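Local coordinates for putative methylthioribose-1-phosphate isomerase (PDB 6A34) that catalyses the interconversion of 5-methylthioribose 1-phosphate and 5-methylthioribulose 1-phosphate in the methionine salvage pathway, at the interface of chains A and B. Numbering follows the deposited sequence. Chains: chain A/B, Putative methylthioribose-1-phosphate isomerase.

Contact 1: the interface of chains A and B. Residues chain A 312-314, 316; chain B 33, 208-209, 212-213, 224.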
loop_
_atom_site.group_PDB
_atom_site.type_symbol
_atom_site.label_atom_id
_atom_site.label_comp_id
_atom_site.label_asym_id
_atom_site.label_seq_id
_atom_site.Cartn_x
_atom_site.Cartn_y
_atom_site.Cartn_z
ATOM N N ILE A 312 0.298 2.830 -13.644
ATOM C CA ILE A 312 0.832 1.531 -13.218
ATOM C C ILE A 312 -0.230 0.425 -13.309
ATOM O O ILE A 312 -0.009 -0.706 -12.839
ATOM C CB ILE A 312 1.464 1.629 -11.808
ATOM C CG1 ILE A 312 0.575 2.327 -10.770
ATOM C CG2 ILE A 312 2.831 2.317 -11.882
ATOM C CD1 ILE A 312 -0.633 1.527 -10.271
ATOM N N ALA A 313 -1.388 0.733 -13.884
ATOM C CA ALA A 313 -2.485 -0.209 -14.000
ATOM C C ALA A 313 -3.136 0.005 -15.351
ATOM O O ALA A 313 -3.146 1.129 -15.841
ATOM C CB ALA A 313 -3.517 -0.005 -12.912
ATOM N N PRO A 314 -3.771 -1.043 -15.913
ATOM C CA PRO A 314 -4.605 -0.900 -17.105
ATOM C C PRO A 314 -5.931 -0.230 -16.743
ATOM O O PRO A 314 -6.222 -0.031 -15.552
ATOM C CB PRO A 314 -4.854 -2.352 -17.543
ATOM C CG PRO A 314 -4.718 -3.168 -16.287
ATOM C CD PRO A 314 -3.808 -2.400 -15.354
ATOM N N VAL A 316 -9.100 -0.355 -15.649
ATOM C CA VAL A 316 -9.918 -1.301 -14.971
ATOM C C VAL A 316 -10.695 -0.537 -13.909
ATOM O O VAL A 316 -10.282 0.526 -13.474
ATOM C CB VAL A 316 -9.099 -2.462 -14.359
ATOM C CG1 VAL A 316 -8.423 -3.304 -15.429
ATOM C CG2 VAL A 316 -8.090 -1.986 -13.324
ATOM N N PRO B 33 1.486 -3.033 -17.792
ATOM C CA PRO B 33 0.253 -3.352 -18.493
ATOM C C PRO B 33 0.067 -2.608 -19.825
ATOM O O PRO B 33 -0.823 -2.931 -20.567
ATOM C CB PRO B 33 -0.862 -2.864 -17.547
ATOM C CG PRO B 33 -0.232 -1.700 -16.836
ATOM C CD PRO B 33 1.202 -2.166 -16.630
ATOM N N ALA B 208 -1.461 -4.649 -9.581
ATOM C CA ALA B 208 -1.919 -3.626 -10.493
ATOM C C ALA B 208 -1.408 -3.876 -11.925
ATOM O O ALA B 208 -2.159 -3.739 -12.876
ATOM C CB ALA B 208 -1.449 -2.303 -9.971
ATOM N N ARG B 209 -0.109 -4.176 -12.043
ATOM C CA ARG B 209 0.644 -4.256 -13.309
ATOM C C ARG B 209 0.339 -5.564 -14.051
ATOM O O ARG B 209 0.219 -5.544 -15.252
ATOM C CB ARG B 209 2.146 -4.144 -13.033
ATOM C CG ARG B 209 2.605 -2.732 -12.694
ATOM C CD ARG B 209 4.123 -2.542 -12.685
ATOM N NE ARG B 209 4.792 -3.020 -13.903
ATOM C CZ ARG B 209 5.448 -4.201 -14.040
ATOM N NH1 ARG B 209 5.692 -4.686 -15.253
ATOM N NH2 ARG B 209 5.853 -4.886 -12.975
ATOM N N ALA B 212 -4.301 -7.353 -12.638
ATOM C CA ALA B 212 -5.389 -6.570 -13.171
ATOM C C ALA B 212 -5.401 -6.718 -14.694
ATOM O O ALA B 212 -6.473 -6.766 -15.318
ATOM C CB ALA B 212 -5.277 -5.115 -12.764
ATOM N N TRP B 213 -4.203 -6.782 -15.286
ATOM C CA TRP B 213 -4.075 -6.899 -16.733
ATOM C C TRP B 213 -4.606 -8.259 -17.215
ATOM O O TRP B 213 -5.454 -8.301 -18.107
ATOM C CB TRP B 213 -2.642 -6.628 -17.225
ATOM C CG TRP B 213 -2.588 -6.705 -18.720
ATOM C CD1 TRP B 213 -2.871 -5.717 -19.623
ATOM C CD2 TRP B 213 -2.320 -7.891 -19.488
ATOM N NE1 TRP B 213 -2.754 -6.200 -20.897
ATOM C CE2 TRP B 213 -2.424 -7.530 -20.850
ATOM C CE3 TRP B 213 -1.972 -9.200 -19.152
ATOM C CZ2 TRP B 213 -2.205 -8.452 -21.877
ATOM C CZ3 TRP B 213 -1.719 -10.101 -20.171
ATOM C CH2 TRP B 213 -1.837 -9.733 -21.511
ATOM N N LEU B 224 -9.739 -2.994 -8.610
ATOM C CA LEU B 224 -8.408 -2.750 -8.094
ATOM C C LEU B 224 -8.515 -1.780 -6.908
ATOM O O LEU B 224 -9.232 -0.808 -6.999
ATOM C CB LEU B 224 -7.565 -2.167 -9.228
ATOM C CG LEU B 224 -6.100 -1.885 -8.915
ATOM C CD1 LEU B 224 -5.310 -3.176 -8.676
ATOM C CD2 LEU B 224 -5.476 -1.083 -10.047
#
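A:Pro314 packs its ring against B:Pro33 and the helix 206-217 of chain B, in an apolar patch of the two-fold interface of this isomerase of the eIF-2B alpha/beta/delta family, MtnA subfamily. Going round the pyrrolidine, CB of A:Pro314 comes first, 4.0 Å from B:Pro33 CB. Next is CG of A:Pro314, which reaches the backbone of the helix, 3.8 Å from B:Trp213 CA. Last is CD of A:Pro314, which rests on B:Ala208 O at 3.3 Å and on B:Pro33 CB at 3.7 Å; the two proline rings cross at about a right angle. An alanine in place of A:Pro314 would remove CG and CD and would probably leave a gap between B:Pro33 and the helix, with B:Trp213 CA and B:Ala208 O deprived of their apolar cover. The preceding residues extend the strip. The methyl CB of A:Ala313 meets B:Leu224 CD2 at 3.6 Å, and the tip of A:Ile312, CD1, touches B:Ala208 CB at 3.9 Å. The carbonyl O of A:Ile312 lies against the aliphatic CG of B:Arg209 at 3.3 Å, a contact with the stem of the arginine and not with its guanidinium.

Contact 2: the interface of chains A and B. Residues chain A 201-203, 227, 259, 304; chain B 200, 225-226, 228-229.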
loop_
_atom_site.group_PDB
_atom_site.type_symbol
_atom_site.label_atom_id
_atom_site.label_comp_id
_atom_site.label_asym_id
_atom_site.label_seq_id
_atom_site.Cartn_x
_atom_site.Cartn_y
_atom_site.Cartn_z
ATOM N N THR A 201 1.393 5.269 2.703
ATOM C CA THR A 201 -0.029 5.658 2.681
ATOM C C THR A 201 -0.562 5.913 1.262
ATOM O O THR A 201 -0.912 7.050 0.873
ATOM C CB THR A 201 -0.295 6.861 3.593
ATOM O OG1 THR A 201 0.453 6.706 4.801
ATOM C CG2 THR A 201 -1.762 6.976 3.949
ATOM N N ARG A 202 -0.667 4.824 0.502
ATOM C CA ARG A 202 -1.350 4.801 -0.768
ATOM C C ARG A 202 -2.834 5.059 -0.518
ATOM O O ARG A 202 -3.325 4.767 0.568
ATOM C CB ARG A 202 -1.167 3.445 -1.470
ATOM C CG ARG A 202 0.124 3.306 -2.267
ATOM C CD ARG A 202 0.144 4.121 -3.552
ATOM N NE ARG A 202 -0.738 3.584 -4.569
ATOM C CZ ARG A 202 -1.058 4.211 -5.690
ATOM N NH1 ARG A 202 -0.714 5.481 -5.861
ATOM N NH2 ARG A 202 -1.729 3.550 -6.618
ATOM N N PRO A 203 -3.539 5.597 -1.518
ATOM C CA PRO A 203 -2.988 5.929 -2.825
ATOM C C PRO A 203 -2.261 7.279 -2.942
ATOM O O PRO A 203 -1.466 7.466 -3.867
ATOM C CB PRO A 203 -4.206 6.010 -3.756
ATOM C CG PRO A 203 -5.394 6.166 -2.833
ATOM C CD PRO A 203 -4.984 5.390 -1.608
ATOM N N ASP A 227 2.628 0.015 2.930
ATOM C CA ASP A 227 1.480 -0.197 3.844
ATOM C C ASP A 227 1.348 -1.671 4.223
ATOM O O ASP A 227 1.031 -2.004 5.352
ATOM C CB ASP A 227 0.228 0.338 3.170
ATOM C CG ASP A 227 0.333 1.826 2.889
ATOM O OD1 ASP A 227 0.796 2.552 3.811
ATOM O OD2 ASP A 227 -0.048 2.255 1.750
ATOM N N ILE A 259 -7.487 6.193 4.731
ATOM C CA ILE A 259 -7.637 4.787 4.413
ATOM C C ILE A 259 -6.383 4.017 4.843
ATOM O O ILE A 259 -5.227 4.422 4.607
ATOM C CB ILE A 259 -7.950 4.606 2.921
ATOM C CG1 ILE A 259 -8.404 3.186 2.601
ATOM C CG2 ILE A 259 -6.758 5.018 2.070
ATOM C CD1 ILE A 259 -9.799 2.867 3.085
ATOM N N VAL A 304 -5.562 5.738 -7.878
ATOM C CA VAL A 304 -5.110 4.315 -7.768
ATOM C C VAL A 304 -4.414 3.821 -9.060
ATOM O O VAL A 304 -3.483 3.004 -8.974
ATOM C CB VAL A 304 -6.285 3.401 -7.376
ATOM C CG1 VAL A 304 -5.898 1.933 -7.408
ATOM C CG2 VAL A 304 -6.857 3.776 -6.003
ATOM N N GLU B 200 -3.411 -4.010 -5.201
ATOM C CA GLU B 200 -2.315 -3.590 -6.120
ATOM C C GLU B 200 -0.965 -4.166 -5.648
ATOM O O GLU B 200 -0.102 -4.430 -6.462
ATOM C CB GLU B 200 -2.288 -2.070 -6.288
ATOM C CG GLU B 200 -1.953 -1.300 -5.023
ATOM C CD GLU B 200 -1.726 0.201 -5.219
ATOM O OE1 GLU B 200 -2.067 0.713 -6.303
ATOM O OE2 GLU B 200 -1.205 0.857 -4.265
ATOM N N ILE B 225 -7.754 -2.054 -5.847
ATOM C CA ILE B 225 -7.707 -1.232 -4.637
ATOM C C ILE B 225 -6.278 -1.112 -4.117
ATOM O O ILE B 225 -5.438 -2.008 -4.276
ATOM C CB ILE B 225 -8.609 -1.806 -3.530
ATOM C CG1 ILE B 225 -8.170 -3.197 -3.080
ATOM C CG2 ILE B 225 -10.062 -1.801 -3.956
ATOM C CD1 ILE B 225 -9.033 -3.777 -1.973
ATOM N N ALA B 226 -6.034 0.008 -3.432
ATOM C CA ALA B 226 -4.898 0.168 -2.582
ATOM C C ALA B 226 -4.963 -0.880 -1.458
ATOM O O ALA B 226 -6.050 -1.267 -1.031
ATOM C CB ALA B 226 -4.886 1.574 -2.044
ATOM N N ASN B 228 -4.274 -0.650 1.559
ATOM C CA ASN B 228 -4.851 -0.030 2.757
ATOM C C ASN B 228 -6.365 -0.252 2.814
ATOM O O ASN B 228 -6.928 -0.225 3.865
ATOM C CB ASN B 228 -4.626 1.484 2.752
ATOM C CG ASN B 228 -3.309 1.902 3.355
ATOM O OD1 ASN B 228 -2.801 1.243 4.262
ATOM N ND2 ASN B 228 -2.761 2.987 2.862
ATOM N N ALA B 229 -6.998 -0.396 1.650
ATOM C CA ALA B 229 -8.442 -0.537 1.532
ATOM C C ALA B 229 -8.926 -1.994 1.699
ATOM O O ALA B 229 -10.129 -2.233 1.816
ATOM C CB ALA B 229 -8.880 0.058 0.223
HETATM O O HOH W 1 -1.997 0.913 0.601
#
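A:Arg202 and B:Glu200 meet with their flat groups nearly coplanar, guanidinium and carboxylate planes 7° apart, in a side-on bidentate salt bridge across the two-fold interface of the deposited assembly of this MtnA-type isomerase of the eIF-2B family. NE of A:Arg202 gives a hydrogen bond to OE2 of B:Glu200 at 2.8 Å, and NH2 of A:Arg202 gives one to OE1 of B:Glu200 at 2.9 Å; each oxygen uses its syn lone pair, so the paired bonds oppose rotation of either group. The arginine is bent at chi2 and chi3, and CB of A:Pro203 lies over the centre of one guanidinium face, whereas B:Glu200 runs extended beyond CG (chi2 172°). B:Asn228 comes in at about a right angle to A:Asp227. Its amide ND2 donates to the carbonyl O of A:Arg202 at 3.0 Å, on an in-plane lone pair; the N-H does not point at the neighbouring OD2 of A:Asp227. That carboxylate instead accepts from its own chain: OD1 from A:Thr201 N, and OD2 from A:Arg202 N at 2.9 Å, both on syn lone pairs. A:Asp227 thereby probably helps fix the A:Arg202 carbonyl that B:Asn228 reads. A water links A:Asp227 OD2, at 2.6 Å, to the backbone N of B:Asn228.

Contact 3: the interface of chains A and B. Residues chain A 197, 232-233, 238; chain B 296, 319, 321.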
loop_
_atom_site.group_PDB
_atom_site.type_symbol
_atom_site.label_atom_id
_atom_site.label_comp_id
_atom_site.label_asym_id
_atom_site.label_seq_id
_atom_site.Cartn_x
_atom_site.Cartn_y
_atom_site.Cartn_z
ATOM N N TRP A 197 8.397 4.557 12.395
ATOM C CA TRP A 197 7.929 3.930 11.152
ATOM C C TRP A 197 6.888 4.831 10.493
ATOM O O TRP A 197 5.929 5.290 11.171
ATOM C CB TRP A 197 7.288 2.568 11.411
ATOM C CG TRP A 197 8.198 1.568 12.025
ATOM C CD1 TRP A 197 8.286 1.259 13.341
ATOM C CD2 TRP A 197 9.150 0.739 11.343
ATOM N NE1 TRP A 197 9.215 0.274 13.519
ATOM C CE2 TRP A 197 9.754 -0.070 12.315
ATOM C CE3 TRP A 197 9.529 0.586 10.004
ATOM C CZ2 TRP A 197 10.710 -1.034 12.002
ATOM C CZ3 TRP A 197 10.490 -0.352 9.689
ATOM C CH2 TRP A 197 11.079 -1.149 10.676
ATOM N N PHE A 232 3.783 -6.698 9.315
ATOM C CA PHE A 232 5.015 -7.428 9.435
ATOM C C PHE A 232 5.888 -6.802 10.527
ATOM O O PHE A 232 6.376 -7.473 11.439
ATOM C CB PHE A 232 5.754 -7.454 8.095
ATOM C CG PHE A 232 7.051 -8.219 8.179
ATOM C CD1 PHE A 232 7.056 -9.602 8.108
ATOM C CD2 PHE A 232 8.252 -7.553 8.403
ATOM C CE1 PHE A 232 8.244 -10.309 8.184
ATOM C CE2 PHE A 232 9.440 -8.262 8.521
ATOM C CZ PHE A 232 9.432 -9.638 8.388
ATOM N N VAL A 233 6.061 -5.489 10.476
ATOM C CA VAL A 233 6.921 -4.888 11.455
ATOM C C VAL A 233 6.303 -5.012 12.850
ATOM O O VAL A 233 7.056 -5.061 13.824
ATOM C CB VAL A 233 7.348 -3.456 11.102
ATOM C CG1 VAL A 233 8.029 -3.443 9.748
ATOM C CG2 VAL A 233 6.226 -2.450 11.143
ATOM N N PHE A 238 8.769 -5.000 16.201
ATOM C CA PHE A 238 9.466 -3.739 15.892
ATOM C C PHE A 238 8.656 -2.475 16.259
ATOM O O PHE A 238 9.144 -1.385 16.045
ATOM C CB PHE A 238 9.884 -3.708 14.425
ATOM C CG PHE A 238 10.833 -4.786 13.986
ATOM C CD1 PHE A 238 11.653 -5.447 14.894
ATOM C CD2 PHE A 238 10.961 -5.081 12.636
ATOM C CE1 PHE A 238 12.537 -6.426 14.465
ATOM C CE2 PHE A 238 11.858 -6.046 12.207
ATOM C CZ PHE A 238 12.644 -6.719 13.123
ATOM N N ILE B 296 14.129 -14.064 6.429
ATOM C CA ILE B 296 13.434 -12.862 5.938
ATOM C C ILE B 296 14.324 -12.073 4.957
ATOM O O ILE B 296 15.350 -11.540 5.325
ATOM C CB ILE B 296 12.950 -12.018 7.140
ATOM C CG1 ILE B 296 11.694 -12.626 7.796
ATOM C CG2 ILE B 296 12.766 -10.547 6.764
ATOM C CD1 ILE B 296 10.634 -13.200 6.829
ATOM N N TYR B 319 12.609 0.196 4.915
ATOM C CA TYR B 319 12.580 -1.229 5.150
ATOM C C TYR B 319 11.653 -1.846 4.089
ATOM O O TYR B 319 10.466 -1.419 3.919
ATOM C CB TYR B 319 12.138 -1.464 6.596
ATOM C CG TYR B 319 12.157 -2.887 7.091
ATOM C CD1 TYR B 319 13.322 -3.638 7.019
ATOM C CD2 TYR B 319 11.047 -3.471 7.685
ATOM C CE1 TYR B 319 13.382 -4.943 7.492
ATOM C CE2 TYR B 319 11.096 -4.774 8.170
ATOM C CZ TYR B 319 12.268 -5.513 8.078
ATOM O OH TYR B 319 12.370 -6.799 8.523
ATOM N N PRO B 321 10.929 -5.589 3.387
ATOM C CA PRO B 321 10.801 -7.046 3.409
ATOM C C PRO B 321 9.956 -7.466 2.203
ATOM O O PRO B 321 8.871 -6.911 2.022
ATOM C CB PRO B 321 10.099 -7.302 4.747
ATOM C CG PRO B 321 9.287 -6.037 4.970
ATOM C CD PRO B 321 10.198 -4.944 4.485
#
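B:Tyr319 has its CG anti to the backbone N (chi1 -175°), which carries the phenol across the interface among aromatic groups of chain A, and A:Phe232 has the same disposition (chi1 -180°), sending its ring out from helix 230-235 to meet it. The result is an aromatic, apolar patch of this isomerase's two-fold interface. The two side chains cross at about a right angle. The phenolic OH of B:Tyr319 lies at the edge of the phenylalanine ring, in its plane and 3.3 Å from A:Phe232 CE2; it also lies at the edge of the A:Phe238 ring, 3.8 Å from CE2. Nearer the base of the tyrosine, CB of B:Tyr319 stands in plane at the rim of the indole, 3.7 Å from A:Trp197 CZ3, while A:Val233 CG1 packs 3.7 Å from CD2 of B:Tyr319. Chain B supports its own tyrosine, with CD of B:Pro321 over one ring face. A:Trp197 is held by NE1, which donates to A:Phe238 O at 3.0 Å. An alanine at B:Tyr319 would probably open a gap between A:Trp197 and A:Phe232, leaving A:Phe232 freer to turn. In the fold, this patch brings strand 195-199, helix 230-235 and the loop at A:Phe238 against chain B loops, including the one just before strand 323-326.

Contact 4: the interface of chains A and B. Residues chain A 262-263, 266-267, 324; chain B 228, 231-232, 263, 267.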
loop_
_atom_site.group_PDB
_atom_site.type_symbol
_atom_site.label_atom_id
_atom_site.label_comp_id
_atom_site.label_asym_id
_atom_site.label_seq_id
_atom_site.Cartn_x
_atom_site.Cartn_y
_atom_site.Cartn_z
ATOM N N TYR A 262 -7.969 1.802 9.831
ATOM C CA TYR A 262 -8.738 0.683 10.341
ATOM C C TYR A 262 -7.885 -0.580 10.313
ATOM O O TYR A 262 -7.888 -1.339 11.271
ATOM C CB TYR A 262 -10.076 0.512 9.605
ATOM C CG TYR A 262 -10.806 -0.753 9.979
ATOM C CD1 TYR A 262 -11.199 -0.984 11.282
ATOM C CD2 TYR A 262 -11.085 -1.734 9.037
ATOM C CE1 TYR A 262 -11.834 -2.163 11.654
ATOM C CE2 TYR A 262 -11.725 -2.911 9.388
ATOM C CZ TYR A 262 -12.101 -3.136 10.700
ATOM O OH TYR A 262 -12.755 -4.288 11.049
ATOM N N MET A 263 -7.139 -0.776 9.226
ATOM C CA MET A 263 -6.210 -1.929 9.070
ATOM C C MET A 263 -5.212 -1.983 10.236
ATOM O O MET A 263 -4.988 -3.058 10.836
ATOM C CB MET A 263 -5.433 -1.859 7.753
ATOM C CG MET A 263 -4.342 -2.965 7.637
ATOM S SD MET A 263 -2.663 -2.310 7.908
ATOM C CE MET A 263 -2.551 -1.472 6.330
ATOM N N VAL A 266 -6.747 -2.891 13.660
ATOM C CA VAL A 266 -6.990 -4.327 13.803
ATOM C C VAL A 266 -5.649 -5.018 14.011
ATOM O O VAL A 266 -5.503 -5.760 14.952
ATOM C CB VAL A 266 -7.777 -4.911 12.617
ATOM C CG1 VAL A 266 -7.818 -6.441 12.630
ATOM C CG2 VAL A 266 -9.190 -4.356 12.607
ATOM N N LEU A 267 -4.625 -4.642 13.251
ATOM C CA LEU A 267 -3.299 -5.276 13.517
ATOM C C LEU A 267 -2.712 -4.902 14.863
ATOM O O LEU A 267 -2.105 -5.765 15.500
ATOM C CB LEU A 267 -2.333 -4.931 12.410
ATOM C CG LEU A 267 -2.734 -5.519 11.067
ATOM C CD1 LEU A 267 -2.087 -4.646 10.007
ATOM C CD2 LEU A 267 -2.286 -6.965 10.980
ATOM N N ASP A 324 -11.315 5.512 6.012
ATOM C CA ASP A 324 -12.064 4.470 6.631
ATOM C C ASP A 324 -12.499 4.940 8.031
ATOM O O ASP A 324 -12.168 6.057 8.477
ATOM C CB ASP A 324 -11.306 3.148 6.593
ATOM C CG ASP A 324 -9.929 3.102 7.233
ATOM O OD1 ASP A 324 -9.682 3.906 8.164
ATOM O OD2 ASP A 324 -9.131 2.215 6.826
ATOM N N ASN B 228 -4.274 -0.650 1.559
ATOM C CA ASN B 228 -4.851 -0.030 2.757
ATOM C C ASN B 228 -6.365 -0.252 2.814
ATOM O O ASN B 228 -6.928 -0.225 3.865
ATOM C CB ASN B 228 -4.626 1.484 2.752
ATOM C CG ASN B 228 -3.309 1.902 3.355
ATOM O OD1 ASN B 228 -2.801 1.243 4.262
ATOM N ND2 ASN B 228 -2.761 2.987 2.862
ATOM N N ALA B 231 -8.819 -3.948 4.311
ATOM C CA ALA B 231 -9.455 -4.080 5.601
ATOM C C ALA B 231 -10.878 -3.515 5.521
ATOM O O ALA B 231 -11.833 -4.106 5.987
ATOM C CB ALA B 231 -8.646 -3.401 6.666
ATOM N N PHE B 232 -10.987 -2.372 4.857
ATOM C CA PHE B 232 -12.170 -1.626 4.788
ATOM C C PHE B 232 -13.205 -2.372 3.951
ATOM O O PHE B 232 -14.356 -2.364 4.325
ATOM C CB PHE B 232 -11.878 -0.237 4.217
ATOM C CG PHE B 232 -13.102 0.604 3.969
ATOM C CD1 PHE B 232 -13.657 1.366 4.986
ATOM C CD2 PHE B 232 -13.745 0.575 2.731
ATOM C CE1 PHE B 232 -14.793 2.141 4.756
ATOM C CE2 PHE B 232 -14.888 1.336 2.501
ATOM C CZ PHE B 232 -15.389 2.147 3.510
ATOM N N MET B 263 -1.038 -9.474 6.720
ATOM C CA MET B 263 -2.051 -8.453 6.944
ATOM C C MET B 263 -3.441 -8.976 6.537
ATOM O O MET B 263 -4.419 -8.862 7.296
ATOM C CB MET B 263 -1.728 -7.170 6.183
ATOM C CG MET B 263 -2.732 -6.067 6.436
ATOM S SD MET B 263 -3.871 -5.950 5.063
ATOM C CE MET B 263 -2.796 -5.129 3.894
ATOM N N LEU B 267 -6.802 -9.716 8.964
ATOM C CA LEU B 267 -8.081 -9.086 8.717
ATOM C C LEU B 267 -9.175 -10.094 8.394
ATOM O O LEU B 267 -10.334 -9.840 8.781
ATOM C CB LEU B 267 -7.974 -8.077 7.593
ATOM C CG LEU B 267 -7.027 -6.941 7.925
ATOM C CD1 LEU B 267 -6.674 -6.216 6.636
ATOM C CD2 LEU B 267 -7.649 -6.020 8.954
HETATM O O HOH W 2 -8.757 -0.061 5.863
#
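A:Met263 and B:Met263, equivalent residues of the two chains, meet through their CG methylenes at 3.7 Å, their side chains crossing at about a right angle. In this worked example of two-fold packing, the helices 261-270 of a methylthioribose-1-phosphate isomerase come together near the symmetry axis, as the pairing of like residues shows. Around the methionines, A:Leu267 CD1 touches B:Met263 CG at 3.9 Å, and A:Val266 CG1 packs on B:Leu267 CD2 at 3.7 Å. Both methionines have CG anti to the backbone N (chi1 174° in chain A) and then bend at chi2 and chi3; in A:Met263 this brings the terminal methyl CE to the amide oxygen OD1 of B:Asn228 at 3.4 Å. Helix 230-235 of chain B adds its own direct contacts. The methyl CB of B:Ala231 presses against A:Met263 CA at 3.7 Å, while the backbone carbonyl carbon of B:Ala231 lies in plane at the edge of the A:Tyr262 ring. Beside them, CB of A:Asp324 meets CD1 of the B:Phe232 ring at 3.4 Å. In the outer layer, weak hydrogen bonds from A:Tyr262 N to OD1 and OD2 of A:Asp324 link this carboxylate to the start of helix 261-270. A water lies 2.5 Å from A:Asp324 OD2 and 2.7 Å from B:Asn228 O, joining the carboxylate to the backbone of the other chain.

Contacts 2 and 4 are the nearest pair, their C-alpha centres about 11 Å apart, and they share B:Asn228, whose ND2 and backbone N act in contact 2 and whose OD1 and backbone O act in contact 4. The C-alpha centres of contacts 1 and 2 are about 14 Å apart, those of contacts 1 and 3 about 26 Å. Helix 230-235 contributes to contact 3 from chain A and to contact 4 from chain B. The four are parts of one two-fold symmetric interface, each repeated with the chains exchanged, which suggests a dimer. The centre of contact 2 is about 14 Å from A:Asp247, the predicted proton donor, so the interface may help shape the active-site surroundings.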